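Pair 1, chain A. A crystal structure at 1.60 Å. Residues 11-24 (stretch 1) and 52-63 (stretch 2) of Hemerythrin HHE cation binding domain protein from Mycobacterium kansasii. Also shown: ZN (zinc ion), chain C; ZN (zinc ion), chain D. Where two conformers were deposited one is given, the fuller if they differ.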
# COMPACT_ATOMS: atom_id res chain seq x y z
N ASN A 11 14.84 7.44 7.35
CA ASN A 11 15.33 6.98 6.06
C ASN A 11 14.24 6.20 5.33
O ASN A 11 13.16 5.91 5.87
CB ASN A 11 16.64 6.17 6.18
CG ASN A 11 16.46 4.80 6.79
OD1 ASN A 11 15.48 4.11 6.58
ND2 ASN A 11 17.47 4.37 7.54
N ALA A 12 14.54 5.88 4.07
CA ALA A 12 13.54 5.32 3.17
C ALA A 12 13.01 3.99 3.68
O ALA A 12 11.81 3.72 3.54
CB ALA A 12 14.13 5.16 1.77
N TYR A 13 13.88 3.16 4.26
CA TYR A 13 13.45 1.86 4.77
C TYR A 13 12.47 2.03 5.91
O TYR A 13 11.44 1.35 5.97
CB TYR A 13 14.64 1.04 5.26
CG TYR A 13 15.76 0.89 4.24
CD1 TYR A 13 15.50 0.81 2.88
CD2 TYR A 13 17.08 0.80 4.65
CE1 TYR A 13 16.54 0.67 1.95
CE2 TYR A 13 18.11 0.65 3.75
CZ TYR A 13 17.84 0.58 2.41
OH TYR A 13 18.91 0.43 1.54
N GLU A 14 12.78 2.94 6.84
CA GLU A 14 11.91 3.16 7.98
C GLU A 14 10.56 3.69 7.55
O GLU A 14 9.52 3.27 8.08
CB GLU A 14 12.59 4.12 8.96
CG GLU A 14 13.85 3.55 9.58
CD GLU A 14 14.66 4.59 10.36
OE1 GLU A 14 14.44 5.80 10.16
OE2 GLU A 14 15.51 4.18 11.18
N VAL A 15 10.54 4.62 6.59
CA VAL A 15 9.27 5.13 6.09
C VAL A 15 8.39 4.00 5.61
O VAL A 15 7.21 3.92 5.94
CB VAL A 15 9.50 6.17 4.98
CG1 VAL A 15 8.17 6.48 4.27
CG2 VAL A 15 10.07 7.42 5.55
N LEU A 16 8.96 3.10 4.79
CA LEU A 16 8.14 2.02 4.24
C LEU A 16 7.77 1.01 5.31
O LEU A 16 6.63 0.54 5.33
CB LEU A 16 8.86 1.32 3.09
CG LEU A 16 9.02 2.20 1.85
CD1 LEU A 16 9.84 1.43 0.86
CD2 LEU A 16 7.65 2.53 1.28
N LYS A 17 8.70 0.65 6.19
CA LYS A 17 8.36 -0.32 7.22
C LYS A 17 7.31 0.25 8.15
O LYS A 17 6.36 -0.46 8.55
CB LYS A 17 9.62 -0.75 7.97
CG LYS A 17 10.53 -1.62 7.11
CD LYS A 17 11.88 -1.91 7.76
CE LYS A 17 11.79 -3.06 8.72
NZ LYS A 17 13.04 -3.17 9.52
N GLU A 18 7.44 1.52 8.54
CA GLU A 18 6.43 2.09 9.42
C GLU A 18 5.08 2.15 8.73
O GLU A 18 4.04 1.96 9.36
CB GLU A 18 6.87 3.48 9.89
CG GLU A 18 8.01 3.45 10.88
CD GLU A 18 8.53 4.83 11.23
OE1 GLU A 18 7.74 5.80 11.17
OE2 GLU A 18 9.73 4.94 11.57
N HIS A 19 5.07 2.40 7.42
CA HIS A 19 3.78 2.46 6.74
C HIS A 19 3.18 1.07 6.55
O HIS A 19 1.94 0.92 6.59
CB HIS A 19 3.91 3.19 5.40
CG HIS A 19 2.61 3.75 4.94
ND1 HIS A 19 2.19 3.71 3.62
CD2 HIS A 19 1.61 4.37 5.62
CE1 HIS A 19 1.00 4.27 3.52
NE2 HIS A 19 0.63 4.68 4.71
N HIS A 20 4.02 0.04 6.37
CA HIS A 20 3.50 -1.34 6.34
C HIS A 20 2.80 -1.68 7.66
O HIS A 20 1.76 -2.35 7.65
CB HIS A 20 4.61 -2.36 6.08
CG HIS A 20 5.12 -2.39 4.66
ND1 HIS A 20 6.35 -2.91 4.34
CD2 HIS A 20 4.55 -2.01 3.50
CE1 HIS A 20 6.55 -2.80 3.03
NE2 HIS A 20 5.45 -2.29 2.50
N VAL A 21 3.35 -1.21 8.79
CA VAL A 21 2.73 -1.44 10.10
C VAL A 21 1.36 -0.78 10.16
O VAL A 21 0.39 -1.37 10.68
CB VAL A 21 3.64 -0.91 11.23
CG1 VAL A 21 2.86 -0.84 12.53
CG2 VAL A 21 4.88 -1.78 11.36
N VAL A 22 1.26 0.45 9.65
CA VAL A 22 -0.02 1.16 9.57
C VAL A 22 -1.03 0.35 8.77
O VAL A 22 -2.18 0.17 9.19
CB VAL A 22 0.17 2.55 8.95
CG1 VAL A 22 -1.18 3.12 8.47
CG2 VAL A 22 0.83 3.50 9.95
N ILE A 23 -0.62 -0.11 7.60
CA ILE A 23 -1.53 -0.82 6.70
C ILE A 23 -1.97 -2.13 7.33
O ILE A 23 -3.17 -2.47 7.32
CB ILE A 23 -0.84 -1.04 5.34
CG1 ILE A 23 -0.79 0.31 4.60
CG2 ILE A 23 -1.58 -2.14 4.54
CD1 ILE A 23 0.19 0.30 3.44
N LYS A 24 -1.03 -2.87 7.92
CA LYS A 24 -1.39 -4.11 8.60
C LYS A 24 -2.32 -3.82 9.76
O LYS A 24 -3.27 -4.59 10.02
CB LYS A 24 -0.11 -4.81 9.08
CG LYS A 24 -0.37 -6.14 9.79
CD LYS A 24 0.92 -6.76 10.31
CE LYS A 24 0.62 -7.99 11.15
NZ LYS A 24 1.83 -8.47 11.88
N ASP A 52 -3.44 3.50 -1.62
CA ASP A 52 -3.19 4.41 -2.75
C ASP A 52 -1.85 5.11 -2.60
O ASP A 52 -1.00 5.07 -3.51
CB ASP A 52 -4.33 5.43 -2.83
CG ASP A 52 -4.18 6.43 -3.96
OD1 ASP A 52 -3.51 6.13 -4.95
OD2 ASP A 52 -4.74 7.53 -3.84
N ILE A 53 -1.63 5.75 -1.46
CA ILE A 53 -0.42 6.56 -1.35
C ILE A 53 0.82 5.69 -1.18
O ILE A 53 1.93 6.08 -1.59
CB ILE A 53 -0.55 7.60 -0.24
CG1 ILE A 53 -0.51 6.98 1.13
CG2 ILE A 53 -1.85 8.39 -0.39
CD1 ILE A 53 -0.94 8.02 2.21
N HIS A 54 0.65 4.49 -0.61
CA HIS A 54 1.77 3.59 -0.42
C HIS A 54 2.34 3.11 -1.75
O HIS A 54 3.56 3.19 -1.97
CB HIS A 54 1.31 2.39 0.39
CG HIS A 54 2.43 1.49 0.78
ND1 HIS A 54 3.27 1.76 1.84
CD2 HIS A 54 2.84 0.31 0.26
CE1 HIS A 54 4.15 0.79 1.96
NE2 HIS A 54 3.92 -0.10 1.00
N PHE A 55 1.47 2.62 -2.64
CA PHE A 55 1.94 2.16 -3.94
C PHE A 55 2.54 3.31 -4.74
O PHE A 55 3.49 3.10 -5.48
CB PHE A 55 0.83 1.47 -4.73
CG PHE A 55 0.57 0.06 -4.27
CD1 PHE A 55 1.20 -0.45 -3.14
CD2 PHE A 55 -0.28 -0.77 -5.00
CE1 PHE A 55 0.96 -1.76 -2.71
CE2 PHE A 55 -0.51 -2.06 -4.58
CZ PHE A 55 0.11 -2.56 -3.44
N ARG A 56 1.99 4.52 -4.58
CA ARG A 56 2.54 5.66 -5.33
C ARG A 56 3.92 6.04 -4.85
O ARG A 56 4.81 6.32 -5.67
CB ARG A 56 1.60 6.86 -5.23
CG ARG A 56 0.35 6.74 -6.08
CD ARG A 56 -0.43 8.04 -6.07
NE ARG A 56 -1.77 7.83 -6.59
CZ ARG A 56 -2.12 8.06 -7.85
NH1 ARG A 56 -1.22 8.52 -8.71
NH2 ARG A 56 -3.36 7.84 -8.23
N ILE A 57 4.14 6.10 -3.52
CA ILE A 57 5.49 6.45 -3.11
C ILE A 57 6.46 5.34 -3.49
O ILE A 57 7.62 5.65 -3.85
CB ILE A 57 5.61 6.82 -1.62
CG1 ILE A 57 5.39 5.64 -0.68
CG2 ILE A 57 4.68 7.99 -1.27
CD1 ILE A 57 5.72 6.00 0.75
N GLU A 58 6.03 4.07 -3.49
CA GLU A 58 6.91 3.00 -3.95
C GLU A 58 7.21 3.18 -5.44
O GLU A 58 8.39 3.17 -5.86
CB GLU A 58 6.29 1.62 -3.60
CG GLU A 58 6.47 1.28 -2.13
CD GLU A 58 5.82 -0.01 -1.76
OE1 GLU A 58 4.99 -0.49 -2.52
OE2 GLU A 58 6.16 -0.50 -0.67
N ASP A 59 6.17 3.41 -6.27
CA ASP A 59 6.39 3.47 -7.71
C ASP A 59 7.10 4.76 -8.13
O ASP A 59 7.84 4.75 -9.11
CB ASP A 59 5.06 3.38 -8.45
CG ASP A 59 4.47 1.99 -8.45
OD1 ASP A 59 5.25 1.01 -8.27
OD2 ASP A 59 3.25 1.88 -8.66
N ASP A 60 6.87 5.86 -7.41
CA ASP A 60 7.35 7.17 -7.86
C ASP A 60 8.70 7.55 -7.28
O ASP A 60 9.42 8.37 -7.90
CB ASP A 60 6.33 8.25 -7.48
CG ASP A 60 4.97 8.05 -8.13
OD1 ASP A 60 4.84 7.21 -9.06
OD2 ASP A 60 4.04 8.78 -7.75
N LEU A 61 9.06 7.03 -6.11
CA LEU A 61 10.29 7.42 -5.44
C LEU A 61 11.16 6.22 -5.09
O LEU A 61 12.35 6.20 -5.43
CB LEU A 61 9.97 8.23 -4.18
CG LEU A 61 9.46 9.64 -4.49
CD1 LEU A 61 8.90 10.37 -3.29
CD2 LEU A 61 10.61 10.44 -5.08
N TYR A 62 10.61 5.21 -4.40
CA TYR A 62 11.50 4.20 -3.84
C TYR A 62 12.01 3.23 -4.90
O TYR A 62 13.22 2.98 -5.01
CB TYR A 62 10.75 3.43 -2.74
CG TYR A 62 11.65 2.43 -2.02
CD1 TYR A 62 12.71 2.88 -1.24
CD2 TYR A 62 11.46 1.06 -2.15
CE1 TYR A 62 13.52 1.98 -0.57
CE2 TYR A 62 12.29 0.14 -1.49
CZ TYR A 62 13.32 0.61 -0.71
OH TYR A 62 14.16 -0.25 -0.03
N TYR A 63 11.10 2.62 -5.66
CA TYR A 63 11.55 1.66 -6.66
C TYR A 63 12.44 2.31 -7.73
O TYR A 63 13.39 1.64 -8.16
CB TYR A 63 10.34 0.95 -7.28
CG TYR A 63 9.63 -0.03 -6.38
CD1 TYR A 63 10.29 -0.57 -5.30
CD2 TYR A 63 8.30 -0.39 -6.60
CE1 TYR A 63 9.66 -1.49 -4.45
CE2 TYR A 63 7.67 -1.31 -5.76
CZ TYR A 63 8.36 -1.83 -4.68
OH TYR A 63 7.79 -2.75 -3.80
ZN ZN C . 5.20 -1.69 0.50
ZN ZN D . 2.77 -0.02 -8.68
O HOH W 1 3.32 -0.93 -10.26
O HOH W 2 0.78 0.14 -8.75

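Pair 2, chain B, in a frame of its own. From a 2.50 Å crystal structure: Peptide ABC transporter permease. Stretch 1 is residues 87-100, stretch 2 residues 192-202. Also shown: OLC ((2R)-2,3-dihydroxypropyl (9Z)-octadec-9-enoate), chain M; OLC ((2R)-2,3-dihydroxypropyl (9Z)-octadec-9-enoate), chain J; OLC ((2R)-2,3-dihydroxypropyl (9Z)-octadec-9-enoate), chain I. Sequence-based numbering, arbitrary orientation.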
# COMPACT_ATOMS: atom_id res chain seq x y z
N THR B 87 12.94 -11.39 -12.37
CA THR B 87 11.75 -11.18 -11.54
C THR B 87 11.41 -12.43 -10.72
O THR B 87 10.92 -12.29 -9.60
CB THR B 87 10.57 -10.66 -12.37
OG1 THR B 87 10.33 -11.55 -13.45
CG2 THR B 87 10.83 -9.26 -12.93
N ARG B 88 11.71 -13.64 -11.24
CA ARG B 88 11.42 -14.91 -10.55
C ARG B 88 12.20 -15.07 -9.26
O ARG B 88 11.60 -15.31 -8.21
CB ARG B 88 11.61 -16.12 -11.48
CG ARG B 88 10.63 -16.15 -12.63
CD ARG B 88 9.28 -16.78 -12.32
NE ARG B 88 9.32 -18.24 -12.26
CZ ARG B 88 9.33 -19.04 -13.32
NH1 ARG B 88 9.31 -18.54 -14.55
NH2 ARG B 88 9.36 -20.36 -13.16
N GLY B 89 13.52 -14.90 -9.35
CA GLY B 89 14.43 -14.97 -8.21
C GLY B 89 14.05 -14.00 -7.12
O GLY B 89 13.96 -14.40 -5.95
N ALA B 90 13.76 -12.74 -7.51
CA ALA B 90 13.34 -11.63 -6.65
C ALA B 90 11.99 -11.90 -5.93
O ALA B 90 11.87 -11.57 -4.74
CB ALA B 90 13.27 -10.34 -7.45
N THR B 91 11.00 -12.51 -6.64
CA THR B 91 9.68 -12.89 -6.10
C THR B 91 9.88 -13.97 -5.01
O THR B 91 9.22 -13.93 -3.97
CB THR B 91 8.74 -13.41 -7.24
OG1 THR B 91 8.59 -12.41 -8.24
CG2 THR B 91 7.35 -13.85 -6.73
N LEU B 92 10.78 -14.95 -5.28
CA LEU B 92 11.09 -16.08 -4.40
C LEU B 92 11.87 -15.65 -3.17
O LEU B 92 11.52 -16.05 -2.05
CB LEU B 92 11.81 -17.20 -5.18
CG LEU B 92 12.21 -18.51 -4.45
CD1 LEU B 92 11.06 -19.09 -3.62
CD2 LEU B 92 12.69 -19.54 -5.44
N LEU B 93 12.93 -14.83 -3.35
CA LEU B 93 13.72 -14.33 -2.23
C LEU B 93 12.83 -13.46 -1.35
O LEU B 93 12.83 -13.64 -0.13
CB LEU B 93 14.99 -13.60 -2.68
CG LEU B 93 15.96 -13.19 -1.56
CD1 LEU B 93 16.36 -14.38 -0.70
CD2 LEU B 93 17.20 -12.54 -2.13
N GLY B 94 12.01 -12.62 -1.98
CA GLY B 94 11.05 -11.77 -1.29
C GLY B 94 10.12 -12.57 -0.40
O GLY B 94 10.01 -12.28 0.79
N ALA B 95 9.49 -13.62 -0.97
CA ALA B 95 8.57 -14.52 -0.26
C ALA B 95 9.20 -15.18 0.98
O ALA B 95 8.55 -15.24 2.01
CB ALA B 95 8.04 -15.58 -1.21
N VAL B 96 10.47 -15.65 0.87
CA VAL B 96 11.22 -16.30 1.95
C VAL B 96 11.48 -15.27 3.05
O VAL B 96 11.17 -15.52 4.22
CB VAL B 96 12.53 -16.98 1.42
CG1 VAL B 96 13.42 -17.46 2.58
CG2 VAL B 96 12.21 -18.13 0.48
N LEU B 97 11.98 -14.08 2.66
CA LEU B 97 12.24 -12.97 3.56
C LEU B 97 10.97 -12.52 4.31
O LEU B 97 11.03 -12.31 5.52
CB LEU B 97 12.90 -11.82 2.80
CG LEU B 97 14.35 -12.06 2.38
CD1 LEU B 97 14.84 -10.97 1.47
CD2 LEU B 97 15.29 -12.15 3.59
N ILE B 98 9.80 -12.45 3.60
CA ILE B 98 8.50 -12.10 4.18
C ILE B 98 8.10 -13.13 5.27
O ILE B 98 7.67 -12.72 6.35
CB ILE B 98 7.41 -11.89 3.08
CG1 ILE B 98 7.63 -10.56 2.34
CG2 ILE B 98 5.98 -11.98 3.64
CD1 ILE B 98 6.99 -10.49 0.96
N ILE B 99 8.27 -14.46 4.99
CA ILE B 99 7.97 -15.54 5.97
C ILE B 99 8.83 -15.38 7.25
O ILE B 99 8.33 -15.64 8.34
CB ILE B 99 8.13 -16.96 5.35
CG1 ILE B 99 7.15 -17.13 4.21
CG2 ILE B 99 7.88 -18.06 6.39
CD1 ILE B 99 7.48 -18.21 3.22
N ILE B 100 10.12 -14.97 7.09
CA ILE B 100 11.04 -14.78 8.21
C ILE B 100 10.52 -13.66 9.12
O ILE B 100 10.48 -13.84 10.33
CB ILE B 100 12.52 -14.60 7.74
CG1 ILE B 100 13.00 -15.85 6.96
CG2 ILE B 100 13.46 -14.29 8.93
CD1 ILE B 100 14.39 -15.71 6.20
N GLY B 192 1.34 -20.20 0.55
CA GLY B 192 1.59 -19.43 -0.66
C GLY B 192 2.91 -19.83 -1.28
O GLY B 192 2.96 -20.13 -2.48
N LEU B 193 3.98 -19.89 -0.44
CA LEU B 193 5.34 -20.29 -0.86
C LEU B 193 5.37 -21.74 -1.40
O LEU B 193 5.95 -21.98 -2.46
CB LEU B 193 6.37 -20.10 0.27
CG LEU B 193 7.84 -20.38 -0.09
CD1 LEU B 193 8.45 -19.26 -0.91
CD2 LEU B 193 8.68 -20.65 1.13
N VAL B 194 4.74 -22.69 -0.68
CA VAL B 194 4.65 -24.11 -1.04
C VAL B 194 4.04 -24.28 -2.46
O VAL B 194 4.58 -25.03 -3.27
CB VAL B 194 3.91 -24.91 0.07
CG1 VAL B 194 3.46 -26.28 -0.42
CG2 VAL B 194 4.79 -25.06 1.31
N TRP B 195 2.95 -23.54 -2.74
CA TRP B 195 2.22 -23.54 -4.00
C TRP B 195 3.09 -23.05 -5.18
O TRP B 195 3.08 -23.70 -6.23
CB TRP B 195 0.96 -22.67 -3.88
CG TRP B 195 -0.12 -23.02 -4.86
CD1 TRP B 195 -0.42 -22.35 -6.01
CD2 TRP B 195 -1.05 -24.11 -4.77
NE1 TRP B 195 -1.48 -22.96 -6.65
CE2 TRP B 195 -1.88 -24.05 -5.91
CE3 TRP B 195 -1.25 -25.14 -3.84
CZ2 TRP B 195 -2.91 -24.97 -6.13
CZ3 TRP B 195 -2.27 -26.06 -4.07
CH2 TRP B 195 -3.08 -25.97 -5.21
N TYR B 196 3.86 -21.96 -4.98
CA TYR B 196 4.80 -21.43 -5.98
C TYR B 196 5.85 -22.51 -6.27
O TYR B 196 6.03 -22.88 -7.43
CB TYR B 196 5.48 -20.13 -5.51
CG TYR B 196 6.50 -19.58 -6.48
CD1 TYR B 196 7.84 -19.98 -6.42
CD2 TYR B 196 6.15 -18.66 -7.46
CE1 TYR B 196 8.78 -19.51 -7.33
CE2 TYR B 196 7.09 -18.14 -8.35
CZ TYR B 196 8.40 -18.58 -8.29
OH TYR B 196 9.33 -18.10 -9.18
N LEU B 197 6.51 -23.04 -5.22
CA LEU B 197 7.53 -24.09 -5.37
C LEU B 197 6.99 -25.32 -6.13
O LEU B 197 7.67 -25.83 -7.02
CB LEU B 197 8.12 -24.50 -4.00
CG LEU B 197 8.96 -23.46 -3.25
CD1 LEU B 197 9.29 -23.94 -1.87
CD2 LEU B 197 10.27 -23.14 -3.98
N LEU B 198 5.77 -25.74 -5.82
CA LEU B 198 5.15 -26.89 -6.48
C LEU B 198 4.78 -26.66 -7.95
O LEU B 198 4.97 -27.56 -8.77
CB LEU B 198 3.88 -27.33 -5.72
CG LEU B 198 4.04 -28.13 -4.44
CD1 LEU B 198 2.71 -28.21 -3.69
CD2 LEU B 198 4.61 -29.52 -4.71
N PHE B 199 4.22 -25.47 -8.27
CA PHE B 199 3.63 -25.23 -9.58
C PHE B 199 4.30 -24.21 -10.50
O PHE B 199 3.94 -24.18 -11.67
CB PHE B 199 2.15 -24.86 -9.39
CG PHE B 199 1.40 -25.97 -8.68
CD1 PHE B 199 1.16 -27.18 -9.32
CD2 PHE B 199 0.98 -25.82 -7.37
CE1 PHE B 199 0.50 -28.23 -8.66
CE2 PHE B 199 0.31 -26.85 -6.71
CZ PHE B 199 0.09 -28.05 -7.36
N ASN B 200 5.25 -23.40 -10.02
CA ASN B 200 5.88 -22.34 -10.83
C ASN B 200 6.57 -22.80 -12.13
O ASN B 200 6.38 -22.16 -13.16
CB ASN B 200 6.85 -21.48 -10.00
CG ASN B 200 8.25 -22.03 -9.87
OD1 ASN B 200 9.13 -21.76 -10.71
ND2 ASN B 200 8.48 -22.84 -8.86
N ARG B 201 7.39 -23.88 -12.08
CA ARG B 201 8.22 -24.38 -13.19
C ARG B 201 7.47 -24.64 -14.51
O ARG B 201 7.86 -24.07 -15.53
CB ARG B 201 9.03 -25.62 -12.77
CG ARG B 201 10.13 -25.33 -11.73
CD ARG B 201 10.73 -26.59 -11.10
NE ARG B 201 9.76 -27.33 -10.28
CZ ARG B 201 9.79 -28.65 -10.08
NH1 ARG B 201 10.75 -29.39 -10.62
NH2 ARG B 201 8.86 -29.23 -9.33
N LYS B 202 6.41 -25.47 -14.52
CA LYS B 202 5.70 -25.77 -15.77
C LYS B 202 4.71 -24.66 -16.22
O LYS B 202 4.51 -24.48 -17.43
CB LYS B 202 5.02 -27.15 -15.73
CG LYS B 202 3.94 -27.35 -14.66
CD LYS B 202 2.85 -28.30 -15.15
CE LYS B 202 1.77 -28.48 -14.12
NZ LYS B 202 0.70 -29.40 -14.60
C24 OLC M . 18.96 -15.81 -8.30
C5 OLC M . 17.55 -18.82 -0.21
C4 OLC M . 16.48 -18.19 -1.09
C3 OLC M . 16.88 -18.06 -2.55
C2 OLC M . 15.82 -17.37 -3.39
C21 OLC M . 17.43 -15.79 -6.31
C1 OLC M . 16.17 -17.22 -4.84
C22 OLC M . 18.66 -16.39 -6.94
O19 OLC M . 15.57 -17.74 -5.75
O25 OLC M . 18.00 -16.19 -9.27
O23 OLC M . 19.78 -16.20 -6.07
O20 OLC M . 17.22 -16.39 -5.01
C24 OLC J . 12.53 -22.92 -7.34
C6 OLC J . 8.25 -27.89 -1.42
C5 OLC J . 8.63 -28.79 -2.58
C4 OLC J . 9.29 -28.07 -3.75
C3 OLC J . 9.63 -28.97 -4.92
C2 OLC J . 9.84 -28.23 -6.24
C21 OLC J . 12.10 -25.38 -6.96
C1 OLC J . 11.14 -27.48 -6.35
C22 OLC J . 11.52 -24.05 -7.39
O19 OLC J . 12.23 -27.95 -6.11
O25 OLC J . 13.54 -23.08 -8.33
O23 OLC J . 10.98 -24.17 -8.71
O20 OLC J . 10.94 -26.23 -6.78
C9 OLC I . -5.30 -26.94 -1.28
C8 OLC I . -4.99 -28.06 -2.23
C24 OLC I . 4.95 -30.99 -8.75
C7 OLC I . -4.09 -29.14 -1.61
C6 OLC I . -3.68 -30.25 -2.57
C5 OLC I . -2.41 -29.97 -3.37
C4 OLC I . -1.93 -31.16 -4.19
C3 OLC I . -0.48 -31.06 -4.63
C2 OLC I . -0.07 -32.20 -5.56
C21 OLC I . 3.27 -32.06 -7.20
C1 OLC I . 1.42 -32.35 -5.68
C22 OLC I . 3.51 -31.04 -8.29
O19 OLC I . 2.13 -32.77 -4.81
O25 OLC I . 5.78 -30.29 -7.83
O23 OLC I . 2.67 -31.36 -9.40
O20 OLC I . 1.85 -31.97 -6.90

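Two antiparallel helix pairs with the same backbone arrangement. Helix axes approach to 11.3 Å at 159° between N-to-C directions in pair 1 and to 10.7 Å at 153° in pair 2; 14 central residues superpose with an RMSD of 0.4 Å. The buried surface is also similar, 510 Å² in pair 1 and 427 Å² in pair 2.

At the centre, His A54 matches Leu B193, their side-chain centres 0.4 Å apart, and each is a knob in a hole of four residues on the facing helix. His A54 sits among His A19, His A20, Ile A23 and Leu A16; Leu B193 sits among the matched Ala B95, Val B96, Ile B99 and Leu B92. The imidazole uses its edge for polar contacts: His A54 ND1 donates a hydrogen bond to His A19 ND1 (2.9 Å), while His A54 NE2 binds ZN (chain C) at 2.1 Å. His A20 NE2 (2.1 Å) and Glu A58 OE2 (1.9 Å) bind the same ZN (chain C), so it ties the two helices together; further ligands come from elsewhere in the structure. In pair 2 the same space is wholly apolar. Ala B95, at the position of His A19, brings its CB to 3.7 Å from Leu B193 CD1, and Val B96, at that of His A20, places CG2 4.2 Å from Leu B193 CD1.

Ile A23 and Ile B99 nearly coincide, side-chain centres 0.3 Å apart. Ile A23 CD1 lies over the face of the His A54 ring, 3.9 Å from its centroid; Ile B99 CD1 packs on Leu B193 CD2 at 3.4 Å.

Leu A16 matches Leu B92, and both meet the same two positions: Leu A16 CD2 lies 4.0 Å from His A54 CE1 and 3.8 Å from Glu A58 CG, Leu B92 CD1 3.8 Å from Leu B193 CD1 and 4.1 Å from Leu B197 CD2. Leu A16 CD1 also covers the face of Tyr A62, which has no listed counterpart, 3.5 Å from the ring centroid.

Ile A57 matches Tyr B196. Ile A57 CD1 touches Leu A16 CD2 at 4.0 Å; Tyr B196 CE1 keeps the matching contact with Leu B92 CD2 (4.3 Å), and its longer side chain also reaches Arg B88, whose NE donates to Tyr B196 OH (3.1 Å). Val A15 CG1 lies 4.3 Å from Ile A57 CD1; the matched Thr B91 makes no cross-stretch contact, and its OG1 donates to Thr B87 O (2.7 Å). Arg B88 matches Ala A12, whose CB rests 4.0 Å from Tyr A62 CE1. Arg B88 NH2 also donates to Asn B200 OD1 (2.8 Å); Asn B200 matches Leu A61, which makes no cross-stretch contact.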